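Long-range contacts in extracellular endo-alpha-(1->5)-L-arabinanase 1 (Bacillus subtilis, PDB 1UV4), which hydrolyses internal alpha-1,5-L-arabinofuranosyl linkages of linear arabinan and sugar beet arabinan, and so helps to degrade the plant cell wall: residues Thr16-Gly21 with Pro76-Tyr81; Gly83-Tyr88 with Thr107-Gly112; Ser23-Gly28 with Leu37-Ser42; Asp133-Phe138 with Ala186-Tyr191. One frame throughout, in Å; residues are numbered along the deposited sequence.

Contact 1 of 4, residues Thr16-Gly21 with Pro76-Tyr81; sequences TMIKEG and PDIQYY. With CA (calcium ion), chain D; EDO (1,2-ethanediol), chain G.
Thr16, Ile18 and Ile78 make up most of the interface between the first strands of two neighbouring propeller blades. The segments run roughly parallel, 24° apart, their axes 6.4 Å from each other; side chains, waters and a 1,2-ethanediol lie between them. Thr16 holds OG1 anti to its backbone N (chi1 -171°), where the hydroxyl receives a weak hydrogen bond, 3.5 Å long, from Ile78 N; it is also hydrogen-bonded to Asp257. Its methyl CG2 packs 3.4 Å from Pro76 O. Further along, CG2 of Ile18 meets CG2 of Ile78 at 3.9 Å, the side chains crossing at about a right angle. The other branch of Ile18 brings CD1 within 3.8 Å of Tyr80 N. Asp77, turned away from strand 16-20, binds calcium through OD1 at 2.3 Å, while OD2 is hydrogen-bonded to Leu136 N. The seam thus passes from methyl packing to a polar end where Thr16 acts in the second shell, probably helping to position Asp257, and where calcium probably offsets the charge of the clustered carboxylates.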
loop_
_atom_site.group_PDB
_atom_site.type_symbol
_atom_site.label_atom_id
_atom_site.label_comp_id
_atom_site.label_asym_id
_atom_site.label_seq_id
_atom_site.Cartn_x
_atom_site.Cartn_y
_atom_site.Cartn_z
ATOM N N THR A 16 4.368 -1.350 -5.011
ATOM C CA THR A 16 4.577 -2.665 -4.399
ATOM C C THR A 16 5.549 -3.371 -5.323
ATOM O O THR A 16 5.706 -2.992 -6.485
ATOM C CB THR A 16 3.214 -3.368 -4.288
ATOM O OG1 THR A 16 3.291 -4.587 -3.500
ATOM C CG2 THR A 16 2.666 -3.814 -5.591
ATOM N N MET A 17 6.241 -4.404 -4.849
ATOM C CA MET A 17 7.291 -5.001 -5.646
ATOM C C MET A 17 7.380 -6.468 -5.306
ATOM O O MET A 17 7.152 -6.846 -4.179
ATOM C CB MET A 17 8.635 -4.317 -5.326
ATOM C CG MET A 17 9.838 -4.827 -6.154
ATOM S SD MET A 17 11.329 -3.812 -5.958
ATOM C CE MET A 17 12.034 -4.521 -4.511
ATOM N N ILE A 18 7.742 -7.309 -6.288
ATOM C CA ILE A 18 7.891 -8.750 -6.082
ATOM C C ILE A 18 8.866 -9.318 -7.124
ATOM O O ILE A 18 8.975 -8.798 -8.204
ATOM C CB ILE A 18 6.522 -9.445 -6.106
ATOM C CG1 ILE A 18 6.584 -10.889 -5.591
ATOM C CG2 ILE A 18 5.868 -9.322 -7.510
ATOM C CD1 ILE A 18 5.190 -11.446 -5.237
ATOM N N LYS A 19 9.615 -10.330 -6.748
ATOM C CA LYS A 19 10.540 -11.043 -7.639
ATOM C C LYS A 19 9.801 -12.165 -8.345
ATOM O O LYS A 19 9.046 -12.910 -7.708
ATOM C CB LYS A 19 11.675 -11.634 -6.805
ATOM C CG LYS A 19 12.835 -12.224 -7.616
ATOM C CD LYS A 19 13.744 -11.115 -8.071
ATOM C CE LYS A 19 14.730 -11.556 -9.131
ATOM N NZ LYS A 19 15.623 -12.686 -8.624
ATOM N N GLU A 20 10.037 -12.324 -9.648
ATOM C CA GLU A 20 9.584 -13.500 -10.389
ATOM C C GLU A 20 10.693 -13.936 -11.343
ATOM O O GLU A 20 11.057 -13.184 -12.256
ATOM C CB GLU A 20 8.323 -13.262 -11.158
ATOM C CG GLU A 20 7.870 -14.452 -11.983
ATOM C CD GLU A 20 6.664 -14.082 -12.799
ATOM O OE1 GLU A 20 6.826 -13.525 -13.895
ATOM O OE2 GLU A 20 5.552 -14.261 -12.296
ATOM N N GLY A 21 11.323 -15.061 -11.052
ATOM C CA GLY A 21 12.408 -15.530 -11.875
ATOM C C GLY A 21 13.590 -14.576 -11.791
ATOM O O GLY A 21 13.967 -14.168 -10.692
ATOM N N PRO A 76 -1.769 -0.700 -5.866
ATOM C CA PRO A 76 -1.759 -2.161 -5.926
ATOM C C PRO A 76 -0.943 -2.769 -4.798
ATOM O O PRO A 76 -0.035 -2.163 -4.244
ATOM C CB PRO A 76 -1.169 -2.423 -7.294
ATOM C CG PRO A 76 -0.254 -1.339 -7.479
ATOM C CD PRO A 76 -0.997 -0.087 -6.955
ATOM N N ASP A 77 -1.278 -4.016 -4.508
ATOM C CA ASP A 77 -0.553 -4.775 -3.534
ATOM C C ASP A 77 -0.493 -6.213 -3.992
ATOM O O ASP A 77 -1.495 -6.709 -4.451
ATOM C CB ASP A 77 -1.194 -4.635 -2.158
ATOM C CG ASP A 77 -0.388 -5.296 -1.125
ATOM O OD1 ASP A 77 0.706 -4.743 -0.736
ATOM O OD2 ASP A 77 -0.684 -6.431 -0.616
ATOM N N ILE A 78 0.669 -6.839 -3.870
ATOM C CA ILE A 78 0.840 -8.187 -4.438
ATOM C C ILE A 78 1.609 -9.087 -3.504
ATOM O O ILE A 78 2.540 -8.662 -2.826
ATOM C CB ILE A 78 1.503 -8.079 -5.817
ATOM C CG1 ILE A 78 1.399 -9.410 -6.576
ATOM C CG2 ILE A 78 2.911 -7.589 -5.723
ATOM C CD1 ILE A 78 1.769 -9.296 -8.032
ATOM N N GLN A 79 1.206 -10.346 -3.491
ATOM C CA GLN A 79 1.931 -11.407 -2.809
ATOM C C GLN A 79 1.736 -12.697 -3.558
ATOM O O GLN A 79 0.714 -12.906 -4.185
ATOM C CB GLN A 79 1.362 -11.678 -1.431
ATOM C CG GLN A 79 1.571 -10.613 -0.380
ATOM C CD GLN A 79 2.995 -10.531 0.189
ATOM O OE1 GLN A 79 3.452 -9.440 0.526
ATOM N NE2 GLN A 79 3.681 -11.638 0.257
ATOM N N TYR A 80 2.691 -13.599 -3.435
ATOM C CA TYR A 80 2.508 -14.982 -3.876
ATOM C C TYR A 80 2.148 -15.844 -2.642
ATOM O O TYR A 80 2.878 -15.861 -1.679
ATOM C CB TYR A 80 3.777 -15.501 -4.577
ATOM C CG TYR A 80 3.609 -16.821 -5.289
ATOM C CD1 TYR A 80 3.176 -16.884 -6.614
ATOM C CD2 TYR A 80 3.884 -17.982 -4.647
ATOM C CE1 TYR A 80 3.031 -18.102 -7.270
ATOM C CE2 TYR A 80 3.755 -19.216 -5.284
ATOM C CZ TYR A 80 3.316 -19.266 -6.598
ATOM O OH TYR A 80 3.216 -20.534 -7.195
ATOM N N TYR A 81 1.024 -16.552 -2.671
ATOM C CA TYR A 81 0.555 -17.332 -1.514
ATOM C C TYR A 81 -0.275 -18.466 -2.022
ATOM O O TYR A 81 -1.108 -18.242 -2.906
ATOM C CB TYR A 81 -0.297 -16.429 -0.591
ATOM C CG TYR A 81 -1.063 -17.142 0.483
ATOM C CD1 TYR A 81 -0.410 -17.801 1.512
ATOM C CD2 TYR A 81 -2.463 -17.156 0.475
ATOM C CE1 TYR A 81 -1.132 -18.477 2.516
ATOM C CE2 TYR A 81 -3.186 -17.797 1.451
ATOM C CZ TYR A 81 -2.540 -18.452 2.483
ATOM O OH TYR A 81 -3.241 -19.108 3.472
HETATM CA CA CA D . 2.502 -5.312 0.569
HETATM C C1 EDO G . 5.617 -9.140 -2.573
HETATM O O1 EDO G . 5.669 -7.738 -2.559
HETATM C C2 EDO G . 6.666 -9.723 -1.647
HETATM O O2 EDO G . 6.971 -11.035 -2.053
HETATM O O HOH W 1 1.293 -7.426 0.774
HETATM O O HOH W 2 3.289 -6.445 -1.301
HETATM O O HOH W 3 4.786 -6.782 0.242
HETATM O O HOH W 4 3.627 -5.952 2.523
#

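Contact 2 of 4, residues Gly83-Tyr88 with Thr107-Gly112; sequences GKYWLY and TSISSG
Tyr85 OH and Ile109 N, one from each segment, both bond to a single oxygen, OE2 of Glu20 on strand 16-20, the tyrosine only weakly; OE1 of the same carboxylate takes Ser110 N. Next to these bonds, Ile109 lays its end methyl over one face of the Tyr85 ring. CD1 sits 3.7 Å from the ring centroid and 23° off the ring normal, a CH-pi contact shifted toward the rim, with CE1 the nearest ring atom. The chain of Ile109 is extended at its end (chi2 161°), which carries CD1 over the ring. At the ring edge lies the Thr107-Ser108 peptide, with Thr107 O 3.8 Å from CE2 of Tyr85. Thr107 CG2 adds a looser contact with Gly83 O at 4.0 Å. Beyond the ring the loop folds back on itself: Ser111 OG donates to Ser108 O, and Ser111 N donates to Ser108 OG at 3.1 Å. The latter bond makes an ST motif, set in the connection from the third to the fourth strand of a four-stranded antiparallel propeller blade.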
loop_
_atom_site.group_PDB
_atom_site.type_symbol
_atom_site.label_atom_id
_atom_site.label_comp_id
_atom_site.label_asym_id
_atom_site.label_seq_id
_atom_site.Cartn_x
_atom_site.Cartn_y
_atom_site.Cartn_z
ATOM N N GLY A 83 0.204 -21.013 -3.988
ATOM C CA GLY A 83 0.368 -21.223 -5.429
ATOM C C GLY A 83 -0.076 -20.166 -6.453
ATOM O O GLY A 83 -0.107 -20.433 -7.648
ATOM N N LYS A 84 -0.417 -18.962 -6.011
ATOM C CA LYS A 84 -0.894 -17.908 -6.922
ATOM C C LYS A 84 -0.411 -16.565 -6.453
ATOM O O LYS A 84 -0.155 -16.378 -5.297
ATOM C CB LYS A 84 -2.426 -17.822 -6.943
ATOM C CG LYS A 84 -3.077 -18.967 -7.669
ATOM C CD LYS A 84 -4.576 -18.782 -7.746
ATOM C CE LYS A 84 -5.257 -19.991 -8.379
ATOM N NZ LYS A 84 -6.630 -20.121 -7.840
ATOM N N TYR A 85 -0.285 -15.639 -7.394
ATOM C CA TYR A 85 -0.170 -14.227 -7.090
ATOM C C TYR A 85 -1.545 -13.657 -6.836
ATOM O O TYR A 85 -2.485 -13.953 -7.571
ATOM C CB TYR A 85 0.439 -13.483 -8.280
ATOM C CG TYR A 85 1.837 -13.869 -8.626
ATOM C CD1 TYR A 85 2.905 -13.415 -7.872
ATOM C CD2 TYR A 85 2.121 -14.632 -9.759
ATOM C CE1 TYR A 85 4.189 -13.725 -8.187
ATOM C CE2 TYR A 85 3.421 -14.985 -10.075
ATOM C CZ TYR A 85 4.465 -14.506 -9.297
ATOM O OH TYR A 85 5.768 -14.801 -9.592
ATOM N N TRP A 86 -1.644 -12.843 -5.800
ATOM C CA TRP A 86 -2.873 -12.142 -5.423
ATOM C C TRP A 86 -2.580 -10.660 -5.499
ATOM O O TRP A 86 -1.686 -10.150 -4.813
ATOM C CB TRP A 86 -3.323 -12.546 -4.026
ATOM C CG TRP A 86 -3.419 -14.016 -3.891
ATOM C CD1 TRP A 86 -2.461 -14.873 -3.457
ATOM C CD2 TRP A 86 -4.539 -14.806 -4.238
ATOM N NE1 TRP A 86 -2.936 -16.167 -3.480
ATOM C CE2 TRP A 86 -4.215 -16.150 -3.983
ATOM C CE3 TRP A 86 -5.802 -14.505 -4.760
ATOM C CZ2 TRP A 86 -5.117 -17.169 -4.201
ATOM C CZ3 TRP A 86 -6.685 -15.513 -5.002
ATOM C CH2 TRP A 86 -6.347 -16.834 -4.706
ATOM N N LEU A 87 -3.376 -9.980 -6.292
ATOM C CA LEU A 87 -3.235 -8.589 -6.601
ATOM C C LEU A 87 -4.466 -7.842 -6.092
ATOM O O LEU A 87 -5.548 -8.011 -6.667
ATOM C CB LEU A 87 -3.086 -8.395 -8.146
ATOM C CG LEU A 87 -3.020 -6.950 -8.658
ATOM C CD1 LEU A 87 -1.839 -6.226 -8.038
ATOM C CD2 LEU A 87 -2.926 -6.881 -10.175
ATOM N N TYR A 88 -4.324 -7.127 -4.972
ATOM C CA TYR A 88 -5.393 -6.272 -4.463
ATOM C C TYR A 88 -5.155 -4.878 -5.077
ATOM O O TYR A 88 -4.008 -4.454 -5.272
ATOM C CB TYR A 88 -5.396 -6.203 -2.941
ATOM C CG TYR A 88 -5.792 -7.513 -2.286
ATOM C CD1 TYR A 88 -4.863 -8.506 -2.039
ATOM C CD2 TYR A 88 -7.091 -7.765 -1.914
ATOM C CE1 TYR A 88 -5.218 -9.706 -1.459
ATOM C CE2 TYR A 88 -7.439 -8.959 -1.303
ATOM C CZ TYR A 88 -6.519 -9.941 -1.115
ATOM O OH TYR A 88 -6.881 -11.100 -0.530
ATOM N N THR A 107 -0.943 -16.916 -12.145
ATOM C CA THR A 107 0.209 -17.754 -11.865
ATOM C C THR A 107 1.462 -17.202 -12.501
ATOM O O THR A 107 2.496 -17.821 -12.370
ATOM C CB THR A 107 -0.006 -19.214 -12.330
ATOM O OG1 THR A 107 -0.471 -19.242 -13.683
ATOM C CG2 THR A 107 -1.106 -19.882 -11.525
ATOM N N SER A 108 1.377 -16.060 -13.182
ATOM C CA SER A 108 2.573 -15.464 -13.809
ATOM C C SER A 108 2.422 -13.979 -14.117
ATOM O O SER A 108 1.599 -13.570 -14.956
ATOM C CB SER A 108 2.929 -16.203 -15.103
ATOM O OG SER A 108 3.953 -15.521 -15.824
ATOM N N ILE A 109 3.248 -13.161 -13.478
ATOM C CA ILE A 109 3.247 -11.720 -13.751
ATOM C C ILE A 109 3.801 -11.396 -15.145
ATOM O O ILE A 109 3.304 -10.493 -15.803
ATOM C CB ILE A 109 4.063 -10.961 -12.700
ATOM C CG1 ILE A 109 3.546 -11.295 -11.307
ATOM C CG2 ILE A 109 4.003 -9.472 -12.966
ATOM C CD1 ILE A 109 4.569 -10.959 -10.199
ATOM N N SER A 110 4.838 -12.116 -15.562
ATOM C CA SER A 110 5.468 -11.875 -16.865
ATOM C C SER A 110 4.503 -12.175 -18.019
ATOM O O SER A 110 4.579 -11.532 -19.069
ATOM C CB SER A 110 6.798 -12.654 -17.030
ATOM O OG SER A 110 6.624 -14.016 -17.373
ATOM N N SER A 111 3.573 -13.116 -17.803
ATOM C CA SER A 111 2.612 -13.509 -18.848
ATOM C C SER A 111 1.521 -12.434 -18.977
ATOM O O SER A 111 0.995 -12.208 -20.076
ATOM C CB SER A 111 2.015 -14.915 -18.578
ATOM O OG SER A 111 0.868 -14.855 -17.719
ATOM N N GLY A 112 1.205 -11.758 -17.873
ATOM C CA GLY A 112 0.271 -10.640 -17.876
ATOM C C GLY A 112 -1.200 -11.042 -17.900
ATOM O O GLY A 112 -2.047 -10.219 -18.248
#

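Contact 3 of 4, residues Ser23-Gly28 with Leu37-Ser42; sequences SWYALG and LRVLKS
Trp24 and Ser42 form the first of three antiparallel hydrogen-bonded pairs, with Trp24 N giving to Ser42 O at 2.8 Å and Ser42 N returning the bond to Trp24 O. Ala26 pairs likewise with Leu40, and Gly28 with Arg38, so all six N-H groups and all six carbonyls of these residues find partners across the hairpin. The Arg38 N to Gly28 O bond, 3.0 Å, is the least straight of the six, at 143°. On the face of Tyr25, Leu27, Val39 and Lys41, the extended Lys41 side chain lies beside Tyr25, pointing the same way, its CE 3.4 Å from Tyr25 OH. Lys41 NZ donates to water 5 at 2.8 Å, and this water donates to Tyr25 OH at 3.2 Å. Arg38, on the other face, finds partners outside the hairpin for two nitrogens: NH2 forms a salt bridge with Glu10, and NE bonds to Leu11 O. The alternate residues bond outward, Tyr25 and Leu27 to strand 16-20, Leu37, Val39 and Lys41 to strand 49-54, which makes this hairpin the middle of a four-stranded blade.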
loop_
_atom_site.group_PDB
_atom_site.type_symbol
_atom_site.label_atom_id
_atom_site.label_comp_id
_atom_site.label_asym_id
_atom_site.label_seq_id
_atom_site.Cartn_x
_atom_site.Cartn_y
_atom_site.Cartn_z
ATOM N N SER A 23 13.725 -11.487 -12.794
ATOM C CA SER A 23 13.274 -10.094 -12.810
ATOM C C SER A 23 12.557 -9.670 -11.546
ATOM O O SER A 23 11.923 -10.488 -10.876
ATOM C CB SER A 23 12.333 -9.799 -13.976
ATOM O OG SER A 23 12.979 -10.079 -15.191
ATOM N N TRP A 24 12.602 -8.373 -11.280
ATOM C CA TRP A 24 11.743 -7.719 -10.313
ATOM C C TRP A 24 10.576 -7.044 -11.052
ATOM O O TRP A 24 10.772 -6.524 -12.153
ATOM C CB TRP A 24 12.516 -6.654 -9.554
ATOM C CG TRP A 24 13.564 -7.182 -8.637
ATOM C CD1 TRP A 24 14.883 -7.333 -8.874
ATOM C CD2 TRP A 24 13.343 -7.591 -7.291
ATOM N NE1 TRP A 24 15.499 -7.835 -7.750
ATOM C CE2 TRP A 24 14.565 -7.995 -6.764
ATOM C CE3 TRP A 24 12.203 -7.682 -6.492
ATOM C CZ2 TRP A 24 14.692 -8.472 -5.442
ATOM C CZ3 TRP A 24 12.325 -8.143 -5.205
ATOM C CH2 TRP A 24 13.545 -8.544 -4.700
ATOM N N TYR A 25 9.384 -7.034 -10.441
ATOM C CA TYR A 25 8.239 -6.295 -10.951
ATOM C C TYR A 25 7.818 -5.344 -9.879
ATOM O O TYR A 25 7.663 -5.747 -8.698
ATOM C CB TYR A 25 7.076 -7.227 -11.330
ATOM C CG TYR A 25 7.415 -8.084 -12.514
ATOM C CD1 TYR A 25 8.091 -9.284 -12.344
ATOM C CD2 TYR A 25 7.101 -7.674 -13.812
ATOM C CE1 TYR A 25 8.460 -10.074 -13.418
ATOM C CE2 TYR A 25 7.448 -8.490 -14.903
ATOM C CZ TYR A 25 8.118 -9.680 -14.677
ATOM O OH TYR A 25 8.544 -10.547 -15.693
ATOM N N ALA A 26 7.683 -4.095 -10.258
ATOM C CA ALA A 26 7.145 -3.055 -9.391
ATOM C C ALA A 26 5.827 -2.595 -9.982
ATOM O O ALA A 26 5.735 -2.285 -11.176
ATOM C CB ALA A 26 8.108 -1.887 -9.232
ATOM N N LEU A 27 4.780 -2.584 -9.173
ATOM C CA LEU A 27 3.484 -2.131 -9.645
ATOM C C LEU A 27 3.117 -0.880 -8.888
ATOM O O LEU A 27 3.549 -0.689 -7.735
ATOM C CB LEU A 27 2.406 -3.181 -9.428
ATOM C CG LEU A 27 2.645 -4.500 -10.147
ATOM C CD1 LEU A 27 3.620 -5.338 -9.421
ATOM C CD2 LEU A 27 1.319 -5.303 -10.298
ATOM N N GLY A 28 2.342 0.015 -9.513
ATOM C CA GLY A 28 1.941 1.252 -8.859
ATOM C C GLY A 28 0.608 1.704 -9.407
ATOM O O GLY A 28 0.009 1.099 -10.270
ATOM N N LEU A 37 -3.440 -0.231 -13.946
ATOM C CA LEU A 37 -2.345 -0.264 -12.987
ATOM C C LEU A 37 -1.026 -0.264 -13.738
ATOM O O LEU A 37 -0.852 -0.996 -14.727
ATOM C CB LEU A 37 -2.391 -1.502 -12.118
ATOM C CG LEU A 37 -3.606 -1.562 -11.237
ATOM C CD1 LEU A 37 -3.796 -2.994 -10.707
ATOM C CD2 LEU A 37 -3.498 -0.557 -10.131
ATOM N N ARG A 38 -0.074 0.523 -13.232
ATOM C CA ARG A 38 1.266 0.669 -13.801
ATOM C C ARG A 38 2.163 -0.476 -13.397
ATOM O O ARG A 38 2.185 -0.895 -12.213
ATOM C CB ARG A 38 1.846 1.960 -13.312
ATOM C CG ARG A 38 3.229 2.330 -13.857
ATOM C CD ARG A 38 3.497 3.785 -13.806
ATOM N NE ARG A 38 4.857 4.269 -14.048
ATOM C CZ ARG A 38 5.332 4.626 -15.220
ATOM N NH1 ARG A 38 4.618 4.475 -16.325
ATOM N NH2 ARG A 38 6.537 5.158 -15.280
ATOM N N VAL A 39 2.886 -1.006 -14.394
ATOM C CA VAL A 39 3.784 -2.161 -14.195
ATOM C C VAL A 39 5.174 -1.833 -14.756
ATOM O O VAL A 39 5.309 -1.448 -15.917
ATOM C CB VAL A 39 3.267 -3.435 -14.914
ATOM C CG1 VAL A 39 4.225 -4.588 -14.674
ATOM C CG2 VAL A 39 1.826 -3.787 -14.438
ATOM N N LEU A 40 6.183 -2.009 -13.903
ATOM C CA LEU A 40 7.578 -1.840 -14.250
ATOM C C LEU A 40 8.334 -3.167 -14.051
ATOM O O LEU A 40 8.003 -3.936 -13.192
ATOM C CB LEU A 40 8.245 -0.796 -13.366
ATOM C CG LEU A 40 7.616 0.602 -13.288
ATOM C CD1 LEU A 40 8.568 1.462 -12.433
ATOM C CD2 LEU A 40 7.463 1.205 -14.637
ATOM N N LYS A 41 9.327 -3.405 -14.882
ATOM C CA LYS A 41 10.167 -4.612 -14.830
ATOM C C LYS A 41 11.645 -4.217 -14.834
ATOM O O LYS A 41 12.049 -3.269 -15.518
ATOM C CB LYS A 41 9.891 -5.487 -16.025
ATOM C CG LYS A 41 10.614 -6.836 -16.066
ATOM C CD LYS A 41 10.259 -7.567 -17.341
ATOM C CE LYS A 41 10.979 -8.911 -17.447
ATOM N NZ LYS A 41 10.660 -9.570 -18.740
ATOM N N SER A 42 12.462 -4.946 -14.062
ATOM C CA SER A 42 13.891 -4.747 -14.105
ATOM C C SER A 42 14.646 -6.015 -13.757
ATOM O O SER A 42 14.104 -6.929 -13.202
ATOM C CB SER A 42 14.271 -3.622 -13.187
ATOM O OG SER A 42 14.034 -3.976 -11.895
HETATM O O HOH W 5 7.954 -10.064 -18.767
#

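Contact 4 of 4, residues Asp133-Phe138 with Ala186-Tyr191; sequences DPELTF and APTLTY. With CA (calcium ion), chain D.
Asp133, just ahead of strand 135-138, brings CB to 3.8 Å from Ala186 CA; beyond it the first strands of two propeller blades run side by side, 10° from parallel. Asp133 is inferred to tune the acidity of Glu185, the probable proton donor, just before Ala186. Asp133 O and Pro187 O both face water 6. Glu135, the next residue to reach across, is bent at CG (chi2 71°) and divides its carboxylate between two tasks. OE1 binds calcium at 2.4 Å. OE2 accepts a nearly straight bond from Leu189 N at 2.9 Å, on its anti side and somewhat out of the carboxylate plane; Thr188 OG1 lies 3.1 Å from OE2, but its proton may go instead to Asp257. Leu136 turns its side chain away, toward Gln79, and its backbone N is hydrogen-bonded to Asp77 OD2. Thr137 OG1 gives a 2.7 Å bond to Leu189 O, from above the carbonyl plane, 60° out of it. At Phe138, water 8 donates to Phe138 O at 2.8 Å and accepts from Tyr191 N.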
loop_
_atom_site.group_PDB
_atom_site.type_symbol
_atom_site.label_atom_id
_atom_site.label_comp_id
_atom_site.label_asym_id
_atom_site.label_seq_id
_atom_site.Cartn_x
_atom_site.Cartn_y
_atom_site.Cartn_z
ATOM N N ASP A 133 -6.100 1.487 -0.840
ATOM C CA ASP A 133 -4.763 1.235 -0.318
ATOM C C ASP A 133 -4.626 -0.114 0.404
ATOM O O ASP A 133 -4.183 -0.182 1.555
ATOM C CB ASP A 133 -4.225 2.340 0.585
ATOM C CG ASP A 133 -4.109 3.659 -0.094
ATOM O OD1 ASP A 133 -4.262 3.813 -1.337
ATOM O OD2 ASP A 133 -3.850 4.670 0.614
ATOM N N PRO A 134 -5.004 -1.213 -0.275
ATOM C CA PRO A 134 -4.933 -2.542 0.368
ATOM C C PRO A 134 -3.548 -3.029 0.680
ATOM O O PRO A 134 -2.602 -2.716 -0.032
ATOM C CB PRO A 134 -5.539 -3.463 -0.684
ATOM C CG PRO A 134 -5.336 -2.730 -2.014
ATOM C CD PRO A 134 -5.463 -1.302 -1.678
ATOM N N GLU A 135 -3.459 -3.860 1.705
ATOM C CA GLU A 135 -2.240 -4.522 2.098
ATOM C C GLU A 135 -2.586 -5.926 2.577
ATOM O O GLU A 135 -3.257 -6.088 3.578
ATOM C CB GLU A 135 -1.595 -3.722 3.242
ATOM C CG GLU A 135 -0.604 -4.450 4.116
ATOM C CD GLU A 135 0.710 -4.776 3.449
ATOM O OE1 GLU A 135 0.795 -4.737 2.193
ATOM O OE2 GLU A 135 1.714 -5.084 4.168
ATOM N N LEU A 136 -2.060 -6.927 1.900
ATOM C CA LEU A 136 -2.180 -8.324 2.319
ATOM C C LEU A 136 -1.031 -8.603 3.282
ATOM O O LEU A 136 0.150 -8.312 3.014
ATOM C CB LEU A 136 -2.097 -9.247 1.091
ATOM C CG LEU A 136 -2.147 -10.739 1.405
ATOM C CD1 LEU A 136 -3.450 -11.186 2.068
ATOM C CD2 LEU A 136 -1.966 -11.537 0.100
ATOM N N THR A 137 -1.379 -9.183 4.425
ATOM C CA THR A 137 -0.372 -9.592 5.371
ATOM C C THR A 137 -0.732 -10.973 5.921
ATOM O O THR A 137 -1.788 -11.514 5.639
ATOM C CB THR A 137 -0.220 -8.521 6.461
ATOM O OG1 THR A 137 0.886 -8.838 7.315
ATOM C CG2 THR A 137 -1.410 -8.455 7.365
ATOM N N PHE A 138 0.196 -11.521 6.651
ATOM C CA PHE A 138 0.061 -12.856 7.236
ATOM C C PHE A 138 0.349 -12.808 8.703
ATOM O O PHE A 138 1.315 -12.158 9.149
ATOM C CB PHE A 138 0.932 -13.873 6.518
ATOM C CG PHE A 138 0.630 -13.946 5.061
ATOM C CD1 PHE A 138 -0.378 -14.769 4.579
ATOM C CD2 PHE A 138 1.282 -13.091 4.177
ATOM C CE1 PHE A 138 -0.686 -14.787 3.248
ATOM C CE2 PHE A 138 0.950 -13.112 2.860
ATOM C CZ PHE A 138 -0.024 -13.937 2.399
ATOM N N ALA A 186 -2.315 4.171 3.418
ATOM C CA ALA A 186 -1.267 3.313 2.816
ATOM C C ALA A 186 -0.587 2.450 3.860
ATOM O O ALA A 186 0.607 2.441 3.991
ATOM C CB ALA A 186 -0.257 4.150 2.045
ATOM N N PRO A 187 -1.342 1.609 4.522
ATOM C CA PRO A 187 -0.690 0.717 5.478
ATOM C C PRO A 187 0.200 -0.351 4.835
ATOM O O PRO A 187 -0.019 -0.818 3.741
ATOM C CB PRO A 187 -1.872 0.057 6.172
ATOM C CG PRO A 187 -2.912 -0.008 5.110
ATOM C CD PRO A 187 -2.786 1.346 4.411
ATOM N N THR A 188 1.217 -0.734 5.627
ATOM C CA THR A 188 1.982 -1.950 5.394
ATOM C C THR A 188 2.212 -2.614 6.745
ATOM O O THR A 188 2.392 -1.951 7.726
ATOM C CB THR A 188 3.319 -1.659 4.614
ATOM O OG1 THR A 188 3.945 -2.915 4.267
ATOM C CG2 THR A 188 4.323 -0.919 5.423
ATOM N N LEU A 189 2.101 -3.934 6.788
ATOM C CA LEU A 189 2.051 -4.669 8.038
ATOM C C LEU A 189 2.795 -5.962 7.889
ATOM O O LEU A 189 2.548 -6.685 6.932
ATOM C CB LEU A 189 0.562 -4.909 8.380
ATOM C CG LEU A 189 -0.021 -5.117 9.794
ATOM C CD1 LEU A 189 0.885 -4.707 10.887
ATOM C CD2 LEU A 189 -1.438 -4.546 10.007
ATOM N N THR A 190 3.674 -6.273 8.854
ATOM C CA THR A 190 4.470 -7.488 8.832
ATOM C C THR A 190 4.656 -7.989 10.247
ATOM O O THR A 190 4.583 -7.207 11.198
ATOM C CB THR A 190 5.836 -7.206 8.154
ATOM O OG1 THR A 190 6.586 -8.436 7.981
ATOM C CG2 THR A 190 6.739 -6.315 9.010
ATOM N N TYR A 191 4.896 -9.293 10.378
ATOM C CA TYR A 191 5.192 -9.908 11.665
ATOM C C TYR A 191 6.674 -10.318 11.691
ATOM O O TYR A 191 7.121 -11.110 10.847
ATOM C CB TYR A 191 4.260 -11.100 11.852
ATOM C CG TYR A 191 4.456 -11.844 13.142
ATOM C CD1 TYR A 191 4.017 -11.306 14.344
ATOM C CD2 TYR A 191 5.107 -13.061 13.145
ATOM C CE1 TYR A 191 4.211 -11.998 15.549
ATOM C CE2 TYR A 191 5.346 -13.739 14.308
ATOM C CZ TYR A 191 4.868 -13.221 15.503
ATOM O OH TYR A 191 5.117 -13.957 16.647
HETATM CA CA CA D . 2.502 -5.312 0.569
HETATM O O HOH W 6 -1.255 0.147 1.400
HETATM O O HOH W 4 3.627 -5.952 2.523
HETATM O O HOH W 7 2.549 -8.082 4.488
HETATM O O HOH W 1 1.293 -7.426 0.774
HETATM O O HOH W 8 3.668 -11.071 8.176
HETATM O O HOH W 3 4.786 -6.782 0.242
HETATM O O HOH W 2 3.289 -6.445 -1.301
#

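Contacts 1 and 4 join first strands of successive propeller blades, whereas contacts 2 and 3 each lie within one blade. Along the chain, contact 3 falls between the two segments of contact 1; contacts 2 and 4 follow. Strands 16-20 and 23-29 share one sheet, strands 74-81 and 84-91 the next, which ties contact 1 to contact 3 (centres about 9 Å apart) and to contact 2 (about 8 Å). Contacts 1 and 4, about 13 Å apart, both reach the same calcium, which Asp77 and Glu135 bind together with Asp257. Contacts 3 and 4 do not touch. The metal thus ties separate blades together at the centre of the propeller.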